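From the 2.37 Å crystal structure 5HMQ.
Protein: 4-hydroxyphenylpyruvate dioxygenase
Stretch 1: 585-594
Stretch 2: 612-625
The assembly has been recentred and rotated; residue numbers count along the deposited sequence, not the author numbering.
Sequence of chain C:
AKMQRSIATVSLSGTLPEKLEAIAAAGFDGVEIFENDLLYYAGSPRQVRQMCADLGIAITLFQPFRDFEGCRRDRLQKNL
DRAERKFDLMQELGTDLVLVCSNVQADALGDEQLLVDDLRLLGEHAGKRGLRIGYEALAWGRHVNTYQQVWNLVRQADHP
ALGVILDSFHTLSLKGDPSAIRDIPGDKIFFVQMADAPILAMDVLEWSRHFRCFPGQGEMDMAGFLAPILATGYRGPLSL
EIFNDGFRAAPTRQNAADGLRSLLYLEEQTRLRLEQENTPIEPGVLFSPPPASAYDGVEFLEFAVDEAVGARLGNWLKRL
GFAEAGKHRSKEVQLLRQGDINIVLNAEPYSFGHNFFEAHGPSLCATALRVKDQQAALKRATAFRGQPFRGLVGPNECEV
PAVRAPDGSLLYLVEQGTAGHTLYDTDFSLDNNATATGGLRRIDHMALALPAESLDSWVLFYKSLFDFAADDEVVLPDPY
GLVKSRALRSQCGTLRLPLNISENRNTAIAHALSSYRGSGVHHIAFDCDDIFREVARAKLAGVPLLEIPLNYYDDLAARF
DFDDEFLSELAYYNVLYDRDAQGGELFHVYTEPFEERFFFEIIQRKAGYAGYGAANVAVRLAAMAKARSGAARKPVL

Stretch 1 (585-594) ELFHVYTEPF
Stretch 2 (612-625) YGAANVAVRLAAMA

Stretch 1 is extended strand over Glu585 to Tyr590, with phi between -148° and -123° and psi between 119° and 159°. Stretch 2 begins in a loop at Tyr612 and Gly613, makes a 3-10 segment over 614-616 and enters a helix at Val617. Register is set by two CA pairs: Leu586 CA lies 6.9 Å from Gly613 CA, and Tyr590 CA lies 7.7 Å from Arg620 CA. Both stretches therefore advance in the same sense, and 392 Å² is buried between them, both sides summed. Tyr590 and Met624 have the largest areas covered by the other stretch, 69 and 67 Å².

Strand alternation supplies the contacts. Leu586, His588 and Tyr590 direct CA-to-CB toward stretch 2, while the side chains of Phe587 and Val589 are out of its reach. Leu586 (chi1 179°, t; chi2 67°, p) packs CD2 3.6 Å from Gly613 N. Gly613 has phi/psi of 67/38, and positive phi by itself favours glycine. Sterics agree: an ideal CB on Gly613 would lie 2.8 Å from Leu586 CD2 and 2.8 Å from His588 CE1, a clash with each.

His588 adopts chi1 59° (p) and chi2 141°, which puts NE2 within reach of Asn616. The hydrogen bond from Asn616 ND2 to His588 NE2 is 3.2 Å long with an N-H...acceptor angle of 156°. ND2 lies at the ring edge, near its plane, as an in-plane nitrogen lone pair requires; NE2 is the acceptor. Asn616 (chi1 -66°, m; chi2 -39°) occupies the N-cap position, yet its side chain makes no capping bond. The helix starts with backbone bonds instead, Arg620 N to Asn616 O being 2.9 Å.

Tyr590 (chi1 -62°, m; chi2 -79°) offers a ring face to Arg620. The arginine's chi1 175° and chi2 -176° (both t) extend its aliphatic portion, setting Arg620 CD 3.5 Å from the centroid of the Tyr590 ring and 7° off its normal, a CH-pi contact. With chi3 60° (p) and chi4 79°, the guanidinium is farther off: Arg620 CZ is 5.5 Å from the Tyr590 ring centroid, so any cation-pi attraction is weak at most. The long methylene chain thus does the close packing.

One helical turn later comes Met624, a selenomethionine. Its CB points sideways, but chi1 -72° (m), chi2 -179° (t) and chi3 178° (t) stretch the unbranched chain so that its end comes nearer stretch 1. Met624 CE reaches 3.2 Å from Thr591 O and 4.3 Å from Tyr590 CB, and Met624 SE lies 4.1 Å from Pro593 CG. Thr591 (chi1 77°, p) turns its CB away.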

# COMPACT_ATOMS: atom_id res chain seq x y z
N GLU C 585 21.45 -21.38 25.06
CA GLU C 585 21.64 -21.98 23.75
C GLU C 585 20.30 -22.30 23.11
O GLU C 585 19.31 -22.58 23.81
CB GLU C 585 22.48 -23.26 23.83
CG GLU C 585 23.93 -23.03 24.21
CD GLU C 585 24.70 -24.32 24.30
OE1 GLU C 585 24.34 -25.18 25.13
OE2 GLU C 585 25.67 -24.48 23.53
N LEU C 586 20.27 -22.27 21.78
CA LEU C 586 19.09 -22.60 21.01
C LEU C 586 19.42 -23.71 20.03
O LEU C 586 20.43 -23.65 19.32
CB LEU C 586 18.56 -21.38 20.25
CG LEU C 586 17.32 -21.63 19.38
CD1 LEU C 586 16.11 -21.95 20.25
CD2 LEU C 586 17.03 -20.44 18.48
N PHE C 587 18.57 -24.73 19.99
CA PHE C 587 18.63 -25.80 19.00
C PHE C 587 17.29 -25.83 18.28
O PHE C 587 16.25 -26.05 18.92
CB PHE C 587 18.92 -27.15 19.65
CG PHE C 587 20.11 -27.14 20.57
CD1 PHE C 587 21.40 -27.24 20.06
CD2 PHE C 587 19.94 -27.03 21.94
CE1 PHE C 587 22.49 -27.23 20.91
CE2 PHE C 587 21.04 -27.02 22.79
CZ PHE C 587 22.31 -27.12 22.27
N HIS C 588 17.31 -25.61 16.97
CA HIS C 588 16.06 -25.53 16.23
C HIS C 588 16.26 -26.05 14.82
O HIS C 588 17.36 -26.01 14.27
CB HIS C 588 15.51 -24.09 16.22
CG HIS C 588 16.44 -23.08 15.62
ND1 HIS C 588 15.99 -22.05 14.82
CD2 HIS C 588 17.78 -22.93 15.70
CE1 HIS C 588 17.02 -21.31 14.44
NE2 HIS C 588 18.12 -21.83 14.96
N VAL C 589 15.16 -26.56 14.24
CA VAL C 589 15.13 -27.04 12.87
C VAL C 589 13.88 -26.50 12.19
O VAL C 589 12.90 -26.12 12.85
CB VAL C 589 15.15 -28.59 12.78
CG1 VAL C 589 16.46 -29.13 13.33
CG2 VAL C 589 13.96 -29.18 13.52
N TYR C 590 13.91 -26.47 10.86
CA TYR C 590 12.80 -25.99 10.07
C TYR C 590 12.34 -27.06 9.09
O TYR C 590 13.14 -27.86 8.59
CB TYR C 590 13.17 -24.72 9.29
CG TYR C 590 13.55 -23.54 10.17
CD1 TYR C 590 12.58 -22.77 10.78
CD2 TYR C 590 14.88 -23.20 10.36
CE1 TYR C 590 12.92 -21.69 11.57
CE2 TYR C 590 15.23 -22.12 11.15
CZ TYR C 590 14.24 -21.37 11.76
OH TYR C 590 14.57 -20.29 12.55
N THR C 591 11.04 -27.06 8.81
CA THR C 591 10.49 -27.85 7.72
C THR C 591 10.45 -27.02 6.44
O THR C 591 10.58 -25.79 6.46
CB THR C 591 9.09 -28.36 8.05
OG1 THR C 591 8.15 -27.29 7.90
CG2 THR C 591 9.03 -28.87 9.48
N GLU C 592 10.25 -27.69 5.31
CA GLU C 592 9.94 -26.99 4.09
C GLU C 592 8.56 -26.34 4.22
O GLU C 592 7.76 -26.74 5.06
CB GLU C 592 9.96 -27.95 2.90
CG GLU C 592 11.33 -28.51 2.57
CD GLU C 592 11.28 -29.50 1.42
OE1 GLU C 592 10.22 -30.13 1.21
OE2 GLU C 592 12.31 -29.65 0.73
N PRO C 593 8.28 -25.32 3.41
CA PRO C 593 6.95 -24.71 3.46
C PRO C 593 5.87 -25.70 3.06
O PRO C 593 6.04 -26.50 2.14
CB PRO C 593 7.05 -23.55 2.45
CG PRO C 593 8.51 -23.26 2.35
CD PRO C 593 9.19 -24.58 2.52
N PHE C 594 4.75 -25.66 3.78
CA PHE C 594 3.58 -26.45 3.42
C PHE C 594 2.90 -25.80 2.23
O PHE C 594 2.23 -24.77 2.37
CB PHE C 594 2.62 -26.58 4.60
CG PHE C 594 1.31 -27.23 4.24
CD1 PHE C 594 1.21 -28.61 4.14
CD2 PHE C 594 0.18 -26.46 4.01
CE1 PHE C 594 0.00 -29.20 3.81
CE2 PHE C 594 -1.03 -27.05 3.68
CZ PHE C 594 -1.11 -28.43 3.58
N TYR C 612 15.30 -15.74 18.90
CA TYR C 612 14.65 -16.53 17.86
C TYR C 612 15.64 -17.23 16.94
O TYR C 612 15.22 -17.88 15.98
CB TYR C 612 13.73 -15.66 16.99
CG TYR C 612 12.54 -15.02 17.68
CD1 TYR C 612 11.43 -15.78 18.02
CD2 TYR C 612 12.51 -13.66 17.94
CE1 TYR C 612 10.33 -15.21 18.64
CE2 TYR C 612 11.41 -13.08 18.56
CZ TYR C 612 10.33 -13.86 18.90
OH TYR C 612 9.23 -13.28 19.51
N GLY C 613 16.94 -17.12 17.21
CA GLY C 613 17.93 -17.68 16.30
C GLY C 613 17.95 -16.98 14.96
O GLY C 613 18.13 -17.64 13.93
N ALA C 614 17.77 -15.66 14.95
CA ALA C 614 17.75 -14.91 13.70
C ALA C 614 19.07 -14.99 12.95
O ALA C 614 19.08 -14.75 11.73
CB ALA C 614 17.39 -13.45 13.98
N ALA C 615 20.17 -15.32 13.63
CA ALA C 615 21.46 -15.43 12.97
C ALA C 615 21.48 -16.52 11.90
O ALA C 615 22.37 -16.51 11.05
CB ALA C 615 22.56 -15.68 14.00
N ASN C 616 20.52 -17.44 11.93
CA ASN C 616 20.48 -18.56 11.00
C ASN C 616 19.47 -18.36 9.88
O ASN C 616 19.22 -19.30 9.12
CB ASN C 616 20.17 -19.86 11.75
CG ASN C 616 21.28 -20.26 12.71
OD1 ASN C 616 22.46 -20.11 12.41
ND2 ASN C 616 20.89 -20.77 13.88
N VAL C 617 18.89 -17.17 9.75
CA VAL C 617 17.86 -16.95 8.73
C VAL C 617 18.46 -17.07 7.34
O VAL C 617 17.85 -17.66 6.44
CB VAL C 617 17.17 -15.59 8.95
CG1 VAL C 617 16.84 -14.93 7.62
CG2 VAL C 617 15.91 -15.77 9.77
N ALA C 618 19.67 -16.53 7.14
CA ALA C 618 20.32 -16.64 5.84
C ALA C 618 20.56 -18.10 5.47
O ALA C 618 20.42 -18.49 4.31
CB ALA C 618 21.63 -15.86 5.84
N VAL C 619 20.92 -18.92 6.46
CA VAL C 619 21.16 -20.33 6.21
C VAL C 619 19.85 -21.04 5.87
O VAL C 619 19.81 -21.90 4.99
CB VAL C 619 21.86 -20.97 7.43
CG1 VAL C 619 21.86 -22.49 7.32
CG2 VAL C 619 23.27 -20.43 7.57
N ARG C 620 18.77 -20.69 6.58
CA ARG C 620 17.46 -21.26 6.27
C ARG C 620 17.01 -20.91 4.86
O ARG C 620 16.50 -21.78 4.13
CB ARG C 620 16.43 -20.80 7.30
CG ARG C 620 15.01 -21.26 7.00
CD ARG C 620 14.00 -20.70 7.99
NE ARG C 620 13.96 -19.24 8.02
CZ ARG C 620 13.32 -18.49 7.12
NH1 ARG C 620 12.67 -19.06 6.11
NH2 ARG C 620 13.34 -17.17 7.23
N LEU C 621 17.18 -19.65 4.46
CA LEU C 621 16.73 -19.23 3.13
C LEU C 621 17.51 -19.95 2.04
O LEU C 621 16.93 -20.35 1.02
CB LEU C 621 16.88 -17.72 2.98
CG LEU C 621 15.92 -16.86 3.81
CD1 LEU C 621 16.39 -15.41 3.84
CD2 LEU C 621 14.51 -16.95 3.27
N ALA C 622 18.82 -20.13 2.23
CA ALA C 622 19.61 -20.87 1.25
C ALA C 622 19.16 -22.32 1.15
O ALA C 622 19.11 -22.89 0.05
CB ALA C 622 21.09 -20.79 1.62
N ALA C 623 18.81 -22.93 2.29
CA ALA C 623 18.36 -24.32 2.28
C ALA C 623 17.03 -24.46 1.55
O ALA C 623 16.86 -25.36 0.72
CB ALA C 623 18.24 -24.84 3.71
N MSE C 624 16.07 -23.59 1.84
CA MSE C 624 14.77 -23.63 1.18
C MSE C 624 14.89 -23.29 -0.31
O MSE C 624 14.06 -23.70 -1.11
CB MSE C 624 13.79 -22.67 1.85
CG MSE C 624 13.31 -23.13 3.23
SE MSE C 624 12.03 -21.90 4.05
CE MSE C 624 11.68 -22.90 5.69
N ALA C 625 15.94 -22.54 -0.66
CA ALA C 625 16.15 -22.18 -2.05
C ALA C 625 16.39 -23.41 -2.92
O ALA C 625 15.86 -23.50 -4.03
CB ALA C 625 17.33 -21.21 -2.17